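Local coordinates for protein CyaB (Pseudomonas aeruginosa, PDB 3R5G) that probably makes cyclic AMP from ATP, as the adenylyl cyclase catalytic domain of a longer, membrane-anchored protein, at residues Y39-T53 with F57-P69. Numbering follows the deposited sequence.
Sequences YLNEMSKIALKYGGT and FVGDCVMVFFGDP
T53 meets F65 as an antiparallel hydrogen-bonded pair. T53 N donates to F65 O at 2.8 Å, nearly straight at 165°, and F65 N returns a bond to T53 O. T53 CG2 lies over one face of the F65 ring, 3.9 Å from the centroid. A chi1 of -57° puts OG1 beside the backbone N and leaves CG2 anti to it, over the ring, while the hydroxyl is left for the chain beyond the strand. T53 OG1 donates to D68 O at 2.7 Å, in the carbonyl plane and on a lone pair. This one side chain thus ties the start of its strand to the carbonyl of the cis D68-P69 peptide. The D68 carboxylate is held separately, by Y132 and K8.

At the other end, the L40 and F57 side chains run past one another, pointing opposite ways. L40 CD2 sits over a face of the F57 ring, 4.1 Å from its centroid, and also touches V62 CG2. L40 CD1 reaches G59 O in the type II' turn from V58 to C61. Beside it, a water bridges Y39 OH and D60 O. G125 and A126 of the second subunit pack on L40 and F57, respectively.

Between these ends, A47 CB faces V64 CG2. The helix closes in a Schellman motif at G51. G52 CA then lies over the F66 ring, 3.6 Å from its centroid, and close against V64 CG1, so the backbone itself packs on the ring.

Helix segment 39-50 runs nearly parallel to strand 61-66, at 16°, with axes 10.2 Å apart at their closest. The chain returns through G51 and G52 into the hairpin 53-66. Strand 6-18, helix 29-50 and this hairpin make the opening beta-alpha-beta-beta part of the ferredoxin-like core of class III nucleotide cyclases.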
ATOM      1  N   TYR A  39      16.721  -3.911  -7.616  1.00 16.31           N
ATOM      2  CA  TYR A  39      16.014  -2.602  -7.697  1.00 15.27           C
ATOM      3  C   TYR A  39      15.805  -1.983  -6.343  1.00 15.90           C
ATOM      4  O   TYR A  39      16.165  -0.848  -6.105  1.00 15.78           O
ATOM      5  CB  TYR A  39      14.675  -2.786  -8.404  1.00 15.09           C
ATOM      6  CG  TYR A  39      13.846  -1.515  -8.334  1.00 14.56           C
ATOM      7  CD1 TYR A  39      14.112  -0.386  -9.182  1.00 17.39           C
ATOM      8  CD2 TYR A  39      12.775  -1.420  -7.428  1.00 14.27           C
ATOM      9  CE1 TYR A  39      13.376   0.821  -9.053  1.00 17.08           C
ATOM     10  CE2 TYR A  39      12.002  -0.239  -7.323  1.00 13.14           C
ATOM     11  CZ  TYR A  39      12.343   0.885  -8.125  1.00 17.04           C
ATOM     12  OH  TYR A  39      11.654   2.073  -8.080  1.00 16.79           O
ATOM     13  N   LEU A  40      15.238  -2.749  -5.387  1.00 14.13           N
ATOM     14  CA  LEU A  40      14.982  -2.181  -4.092  1.00 14.77           C
ATOM     15  C   LEU A  40      16.295  -1.802  -3.360  1.00 14.17           C
ATOM     16  O   LEU A  40      16.372  -0.833  -2.651  1.00 14.41           O
ATOM     17  CB  LEU A  40      14.135  -3.173  -3.258  1.00 13.03           C
ATOM     18  CG  LEU A  40      12.712  -3.353  -3.754  1.00 13.47           C
ATOM     19  CD1 LEU A  40      12.035  -4.516  -2.955  1.00 14.48           C
ATOM     20  CD2 LEU A  40      11.829  -2.068  -3.718  1.00 13.73           C
ATOM     21  N   ASN A  41      17.361  -2.611  -3.548  1.00 14.15           N
ATOM     22  CA  ASN A  41      18.629  -2.302  -2.910  1.00 16.38           C
ATOM     23  C   ASN A  41      19.222  -0.995  -3.513  1.00 13.74           C
ATOM     24  O   ASN A  41      19.657  -0.151  -2.774  1.00 16.05           O
ATOM     25  CB  ASN A  41      19.628  -3.451  -3.167  1.00 16.86           C
ATOM     26  CG  ASN A  41      20.737  -3.449  -2.165  1.00 21.55           C
ATOM     27  OD1 ASN A  41      20.535  -3.380  -0.953  1.00 22.03           O
ATOM     28  ND2 ASN A  41      21.958  -3.385  -2.686  1.00 25.59           N
ATOM     29  N   GLU A  42      19.081  -0.877  -4.844  1.00 14.96           N
ATOM     30  CA  GLU A  42      19.624   0.363  -5.506  1.00 15.82           C
ATOM     31  C   GLU A  42      18.843   1.577  -5.106  1.00 14.83           C
ATOM     32  O   GLU A  42      19.422   2.590  -4.762  1.00 16.26           O
ATOM     33  CB  GLU A  42      19.632   0.293  -7.016  1.00 15.72           C
ATOM     34  CG  GLU A  42      20.634  -0.784  -7.557  1.00 19.99           C
ATOM     35  CD  GLU A  42      22.072  -0.367  -7.247  1.00 28.36           C
ATOM     36  OE1 GLU A  42      22.501   0.685  -7.765  1.00 26.10           O
ATOM     37  OE2 GLU A  42      22.764  -1.030  -6.430  1.00 31.45           O
ATOM     38  N   MET A  43      17.505   1.404  -5.022  1.00 15.04           N
ATOM     39  CA  MET A  43      16.695   2.553  -4.532  1.00 16.32           C
ATOM     40  C   MET A  43      16.982   2.923  -3.103  1.00 15.74           C
ATOM     41  O   MET A  43      17.027   4.088  -2.734  1.00 14.93           O
ATOM     42  CB  MET A  43      15.198   2.282  -4.689  1.00 13.58           C
ATOM     43  CG  MET A  43      14.747   2.143  -6.083  1.00 14.73           C
ATOM     44  SD  MET A  43      15.107   3.530  -7.166  1.00 16.66           S
ATOM     45  CE  MET A  43      16.500   2.905  -8.120  1.00 22.48           C
ATOM     46  N   SER A  44      17.184   1.920  -2.223  1.00 15.10           N
ATOM     47  CA  SER A  44      17.561   2.165  -0.880  1.00 15.98           C
ATOM     48  C   SER A  44      18.875   2.975  -0.747  1.00 14.98           C
ATOM     49  O   SER A  44      18.943   3.905   0.060  1.00 17.05           O
ATOM     50  CB  SER A  44      17.661   0.800  -0.174  1.00 16.56           C
ATOM     51  OG  SER A  44      18.195   1.044   1.094  1.00 28.23           O
ATOM     52  N   LYS A  45      19.884   2.630  -1.536  1.00 15.37           N
ATOM     53  CA  LYS A  45      21.093   3.365  -1.504  1.00 15.14           C
ATOM     54  C   LYS A  45      20.913   4.845  -1.909  1.00 14.81           C
ATOM     55  O   LYS A  45      21.469   5.706  -1.299  1.00 15.23           O
ATOM     56  CB  LYS A  45      22.082   2.746  -2.489  1.00 15.20           C
ATOM     57  CG  LYS A  45      22.559   1.332  -2.025  1.00 20.53           C
ATOM     58  CD  LYS A  45      23.695   0.913  -2.865  1.00 22.57           C
ATOM     59  CE  LYS A  45      24.301  -0.325  -2.199  1.00 29.43           C
ATOM     60  NZ  LYS A  45      24.766  -1.401  -3.121  1.00 35.70           N
ATOM     61  N   ILE A  46      20.090   5.080  -2.954  1.00 13.26           N
ATOM     62  CA  ILE A  46      19.816   6.474  -3.298  1.00 14.02           C
ATOM     63  C   ILE A  46      19.039   7.269  -2.226  1.00 13.06           C
ATOM     64  O   ILE A  46      19.412   8.381  -1.906  1.00 12.73           O
ATOM     65  CB  ILE A  46      19.070   6.545  -4.666  1.00 11.95           C
ATOM     66  CG1 ILE A  46      19.889   5.858  -5.747  1.00 14.20           C
ATOM     67  CG2 ILE A  46      18.766   8.036  -5.025  1.00 12.31           C
ATOM     68  CD1 ILE A  46      19.275   5.690  -7.107  1.00 13.18           C
ATOM     69  N   ALA A  47      18.038   6.639  -1.598  1.00 13.76           N
ATOM     70  CA  ALA A  47      17.338   7.306  -0.527  1.00 13.97           C
ATOM     71  C   ALA A  47      18.280   7.606   0.632  1.00 15.05           C
ATOM     72  O   ALA A  47      18.214   8.702   1.161  1.00 15.64           O
ATOM     73  CB  ALA A  47      16.169   6.432  -0.023  1.00 14.84           C
ATOM     74  N   LEU A  48      19.196   6.658   0.980  1.00 14.83           N
ATOM     75  CA  LEU A  48      20.164   6.977   2.083  1.00 16.05           C
ATOM     76  C   LEU A  48      21.048   8.198   1.721  1.00 13.24           C
ATOM     77  O   LEU A  48      21.199   9.117   2.533  1.00 16.48           O
ATOM     78  CB  LEU A  48      21.060   5.750   2.430  1.00 14.51           C
ATOM     79  CG  LEU A  48      22.270   5.974   3.441  1.00 19.89           C
ATOM     80  CD1 LEU A  48      21.891   6.250   4.966  1.00 27.50           C
ATOM     81  CD2 LEU A  48      23.307   4.788   3.343  1.00 20.15           C
ATOM     82  N   LYS A  49      21.538   8.221   0.471  1.00 12.84           N
ATOM     83  CA  LYS A  49      22.413   9.288   0.008  1.00 14.30           C
ATOM     84  C   LYS A  49      21.749  10.697   0.158  1.00 13.05           C
ATOM     85  O   LYS A  49      22.339  11.703   0.531  1.00 13.25           O
ATOM     86  CB  LYS A  49      22.771   9.058  -1.451  1.00 17.92           C
ATOM     87  CG  LYS A  49      23.395  10.250  -2.039  1.00 20.19           C
ATOM     88  CD  LYS A  49      23.490  10.074  -3.561  1.00 32.99           C
ATOM     89  CE  LYS A  49      24.904   9.712  -4.002  1.00 38.71           C
ATOM     90  NZ  LYS A  49      24.855   8.821  -5.190  1.00 39.09           N
ATOM     91  N   TYR A  50      20.438  10.745  -0.151  1.00 11.57           N
ATOM     92  CA  TYR A  50      19.736  11.943  -0.064  1.00 11.49           C
ATOM     93  C   TYR A  50      19.138  12.304   1.293  1.00  9.98           C
ATOM     94  O   TYR A  50      18.560  13.388   1.449  1.00 13.22           O
ATOM     95  CB  TYR A  50      18.570  11.917  -1.126  1.00  9.74           C
ATOM     96  CG  TYR A  50      19.112  12.302  -2.517  1.00  9.17           C
ATOM     97  CD1 TYR A  50      19.223  13.680  -2.925  1.00  9.42           C
ATOM     98  CD2 TYR A  50      19.588  11.271  -3.393  1.00 10.93           C
ATOM     99  CE1 TYR A  50      19.807  13.961  -4.177  1.00  8.43           C
ATOM    100  CE2 TYR A  50      20.183  11.596  -4.618  1.00  8.14           C
ATOM    101  CZ  TYR A  50      20.219  12.948  -4.993  1.00 10.10           C
ATOM    102  OH  TYR A  50      20.838  13.230  -6.192  1.00 11.38           O
ATOM    103  N   GLY A  51      19.401  11.401   2.224  1.00 11.29           N
ATOM    104  CA  GLY A  51      19.015  11.764   3.619  1.00 12.69           C
ATOM    105  C   GLY A  51      17.559  11.337   3.902  1.00 11.41           C
ATOM    106  O   GLY A  51      17.016  11.803   4.878  1.00 16.07           O
ATOM    107  N   GLY A  52      16.942  10.426   3.139  1.00 10.83           N
ATOM    108  CA  GLY A  52      15.534  10.103   3.390  1.00  9.87           C
ATOM    109  C   GLY A  52      15.393   9.009   4.427  1.00 11.98           C
ATOM    110  O   GLY A  52      16.360   8.277   4.721  1.00 15.97           O
ATOM    111  N   THR A  53      14.226   8.929   4.982  1.00 11.36           N
ATOM    112  CA  THR A  53      13.902   7.839   5.862  1.00 12.20           C
ATOM    113  C   THR A  53      13.069   6.856   5.117  1.00 12.96           C
ATOM    114  O   THR A  53      11.941   7.129   4.667  1.00 12.91           O
ATOM    115  CB  THR A  53      13.072   8.400   7.085  1.00 12.23           C
ATOM    116  OG1 THR A  53      13.805   9.457   7.799  1.00 14.49           O
ATOM    117  CG2 THR A  53      12.563   7.226   8.013  1.00 13.66           C
ATOM    118  N   PHE A  57       8.868  -1.058   1.923  1.00 19.37           N
ATOM    119  CA  PHE A  57       8.597  -1.485   0.603  1.00 19.10           C
ATOM    120  C   PHE A  57       7.341  -2.354   0.634  1.00 22.00           C
ATOM    121  O   PHE A  57       7.093  -3.183   1.587  1.00 22.95           O
ATOM    122  CB  PHE A  57       9.740  -2.300  -0.014  1.00 19.21           C
ATOM    123  CG  PHE A  57      11.089  -1.679   0.129  1.00 21.05           C
ATOM    124  CD1 PHE A  57      12.122  -2.420   0.672  1.00 21.95           C
ATOM    125  CD2 PHE A  57      11.344  -0.367  -0.239  1.00 21.73           C
ATOM    126  CE1 PHE A  57      13.398  -1.831   0.811  1.00 23.24           C
ATOM    127  CE2 PHE A  57      12.577   0.210  -0.149  1.00 21.38           C
ATOM    128  CZ  PHE A  57      13.659  -0.548   0.389  1.00 21.74           C
ATOM    129  N   VAL A  58       6.515  -2.178  -0.383  1.00 20.21           N
ATOM    130  CA  VAL A  58       5.348  -3.032  -0.586  1.00 20.10           C
ATOM    131  C   VAL A  58       5.466  -3.584  -1.990  1.00 18.68           C
ATOM    132  O   VAL A  58       5.104  -2.906  -2.961  1.00 19.09           O
ATOM    133  CB  VAL A  58       4.044  -2.296  -0.378  1.00 20.55           C
ATOM    134  CG1 VAL A  58       2.869  -3.274  -0.533  1.00 25.47           C
ATOM    135  CG2 VAL A  58       4.021  -1.656   1.041  1.00 23.01           C
ATOM    136  N   GLY A  59       5.971  -4.793  -2.149  1.00 18.80           N
ATOM    137  CA  GLY A  59       6.413  -5.264  -3.457  1.00 18.67           C
ATOM    138  C   GLY A  59       7.442  -4.284  -4.112  1.00 18.04           C
ATOM    139  O   GLY A  59       8.530  -3.993  -3.562  1.00 20.32           O
ATOM    140  N   ASP A  60       7.097  -3.722  -5.281  1.00 17.36           N
ATOM    141  CA  ASP A  60       7.992  -2.758  -5.951  1.00 15.28           C
ATOM    142  C   ASP A  60       7.688  -1.337  -5.526  1.00 17.26           C
ATOM    143  O   ASP A  60       8.430  -0.443  -5.933  1.00 17.85           O
ATOM    144  CB  ASP A  60       7.799  -2.822  -7.473  1.00 17.54           C
ATOM    145  CG  ASP A  60       6.320  -2.626  -7.887  1.00 20.56           C
ATOM    146  OD1 ASP A  60       5.430  -3.267  -7.328  1.00 20.94           O
ATOM    147  OD2 ASP A  60       5.993  -1.776  -8.745  1.00 22.77           O
ATOM    148  N   CYS A  61       6.640  -1.151  -4.720  1.00 15.67           N
ATOM    149  CA  CYS A  61       6.365   0.187  -4.215  1.00 14.98           C
ATOM    150  C   CYS A  61       7.311   0.646  -3.097  1.00 15.28           C
ATOM    151  O   CYS A  61       7.552  -0.133  -2.164  1.00 15.22           O
ATOM    152  CB  CYS A  61       4.959   0.212  -3.673  1.00 15.36           C
ATOM    153  SG  CYS A  61       4.454   1.898  -3.064  1.00 22.52           S
ATOM    154  N   VAL A  62       7.927   1.819  -3.224  1.00 11.06           N
ATOM    155  CA  VAL A  62       8.846   2.351  -2.242  1.00 13.29           C
ATOM    156  C   VAL A  62       8.263   3.604  -1.591  1.00 12.49           C
ATOM    157  O   VAL A  62       7.715   4.476  -2.260  1.00 13.65           O
ATOM    158  CB  VAL A  62      10.106   2.801  -2.937  1.00 12.86           C
ATOM    159  CG1 VAL A  62      11.060   3.609  -2.101  1.00 16.11           C
ATOM    160  CG2 VAL A  62      10.875   1.608  -3.553  1.00 15.00           C
ATOM    161  N   MET A  63       8.290   3.754  -0.270  1.00 11.52           N
ATOM    162  CA  MET A  63       7.798   4.888   0.465  1.00 11.51           C
ATOM    163  C   MET A  63       8.973   5.460   1.258  1.00 11.73           C
ATOM    164  O   MET A  63       9.650   4.680   1.969  1.00 12.96           O
ATOM    165  CB  MET A  63       6.745   4.354   1.409  1.00 16.72           C
ATOM    166  CG  MET A  63       6.123   5.360   2.195  1.00 20.65           C
ATOM    167  SD  MET A  63       4.948   4.589   3.426  1.00 25.65           S
ATOM    168  CE  MET A  63       4.668   6.063   4.370  1.00 29.08           C
ATOM    169  N   VAL A  64       9.261   6.733   1.107  1.00 10.41           N
ATOM    170  CA  VAL A  64      10.371   7.434   1.777  1.00 11.39           C
ATOM    171  C   VAL A  64       9.823   8.716   2.309  1.00 11.05           C
ATOM    172  O   VAL A  64       8.936   9.325   1.648  1.00 12.36           O
ATOM    173  CB  VAL A  64      11.525   7.698   0.811  1.00 10.07           C
ATOM    174  CG1 VAL A  64      12.699   8.472   1.504  1.00 11.24           C
ATOM    175  CG2 VAL A  64      11.954   6.372   0.099  1.00 11.39           C
ATOM    176  N   PHE A  65      10.236   9.159   3.499  1.00  9.13           N
ATOM    177  CA  PHE A  65       9.845  10.473   3.915  1.00  9.00           C
ATOM    178  C   PHE A  65      10.994  11.315   4.405  1.00 11.21           C
ATOM    179  O   PHE A  65      12.043  10.743   4.824  1.00 10.62           O
ATOM    180  CB  PHE A  65       8.669  10.432   4.890  1.00 10.86           C
ATOM    181  CG  PHE A  65       8.959   9.630   6.154  1.00 11.50           C
ATOM    182  CD1 PHE A  65       9.502  10.248   7.275  1.00 13.18           C
ATOM    183  CD2 PHE A  65       8.579   8.334   6.209  1.00 11.92           C
ATOM    184  CE1 PHE A  65       9.651   9.470   8.514  1.00 12.58           C
ATOM    185  CE2 PHE A  65       8.721   7.528   7.413  1.00 14.70           C
ATOM    186  CZ  PHE A  65       9.304   8.123   8.544  1.00 15.09           C
ATOM    187  N   PHE A  66      10.810  12.609   4.365  1.00  9.70           N
ATOM    188  CA  PHE A  66      11.841  13.567   4.805  1.00 10.80           C
ATOM    189  C   PHE A  66      11.242  14.525   5.809  1.00 11.59           C
ATOM    190  O   PHE A  66      10.111  14.989   5.670  1.00 12.09           O
ATOM    191  CB  PHE A  66      12.351  14.376   3.599  1.00 10.93           C
ATOM    192  CG  PHE A  66      13.139  13.580   2.635  1.00 10.22           C
ATOM    193  CD1 PHE A  66      14.548  13.723   2.536  1.00 11.40           C
ATOM    194  CD2 PHE A  66      12.493  12.689   1.740  1.00 11.88           C
ATOM    195  CE1 PHE A  66      15.223  12.916   1.527  1.00 11.28           C
ATOM    196  CE2 PHE A  66      13.170  11.902   0.811  1.00  9.56           C
ATOM    197  CZ  PHE A  66      14.499  12.009   0.696  1.00 10.41           C
ATOM    198  N   GLY A  67      11.977  14.818   6.849  1.00  9.98           N
ATOM    199  CA  GLY A  67      11.563  15.770   7.895  1.00 11.06           C
ATOM    200  C   GLY A  67      11.519  15.058   9.265  1.00 11.86           C
ATOM    201  O   GLY A  67      11.258  15.749  10.262  1.00 14.61           O
ATOM    202  N   ASP A  68      11.690  13.765   9.289  1.00 11.21           N
ATOM    203  CA  ASP A  68      11.705  13.027  10.558  1.00 13.26           C
ATOM    204  C   ASP A  68      12.514  11.774  10.239  1.00 14.47           C
ATOM    205  O   ASP A  68      12.341  11.205   9.169  1.00 13.06           O
ATOM    206  CB  ASP A  68      10.276  12.674  11.040  1.00 14.73           C
ATOM    207  CG  ASP A  68      10.335  11.747  12.253  1.00 15.04           C
ATOM    208  OD1 ASP A  68      10.223  12.305  13.333  1.00 19.32           O
ATOM    209  OD2 ASP A  68      10.441  10.529  12.127  1.00 16.65           O
ATOM    210  N   PRO A  69      13.352  11.243  11.216  1.00 14.76           N
ATOM    211  CA  PRO A  69      13.548  11.793  12.548  1.00 17.35           C
ATOM    212  C   PRO A  69      14.310  13.085  12.644  1.00 18.85           C
ATOM    213  O   PRO A  69      14.209  13.793  13.679  1.00 22.37           O
ATOM    214  CB  PRO A  69      14.411  10.652  13.222  1.00 15.70           C
ATOM    215  CG  PRO A  69      14.001   9.372  12.609  1.00 16.59           C
ATOM    216  CD  PRO A  69      13.801   9.882  11.102  1.00 14.44           C
TER
HETATM  217  O   HOH W   1       9.322   1.878  -6.870  1.00 16.13           O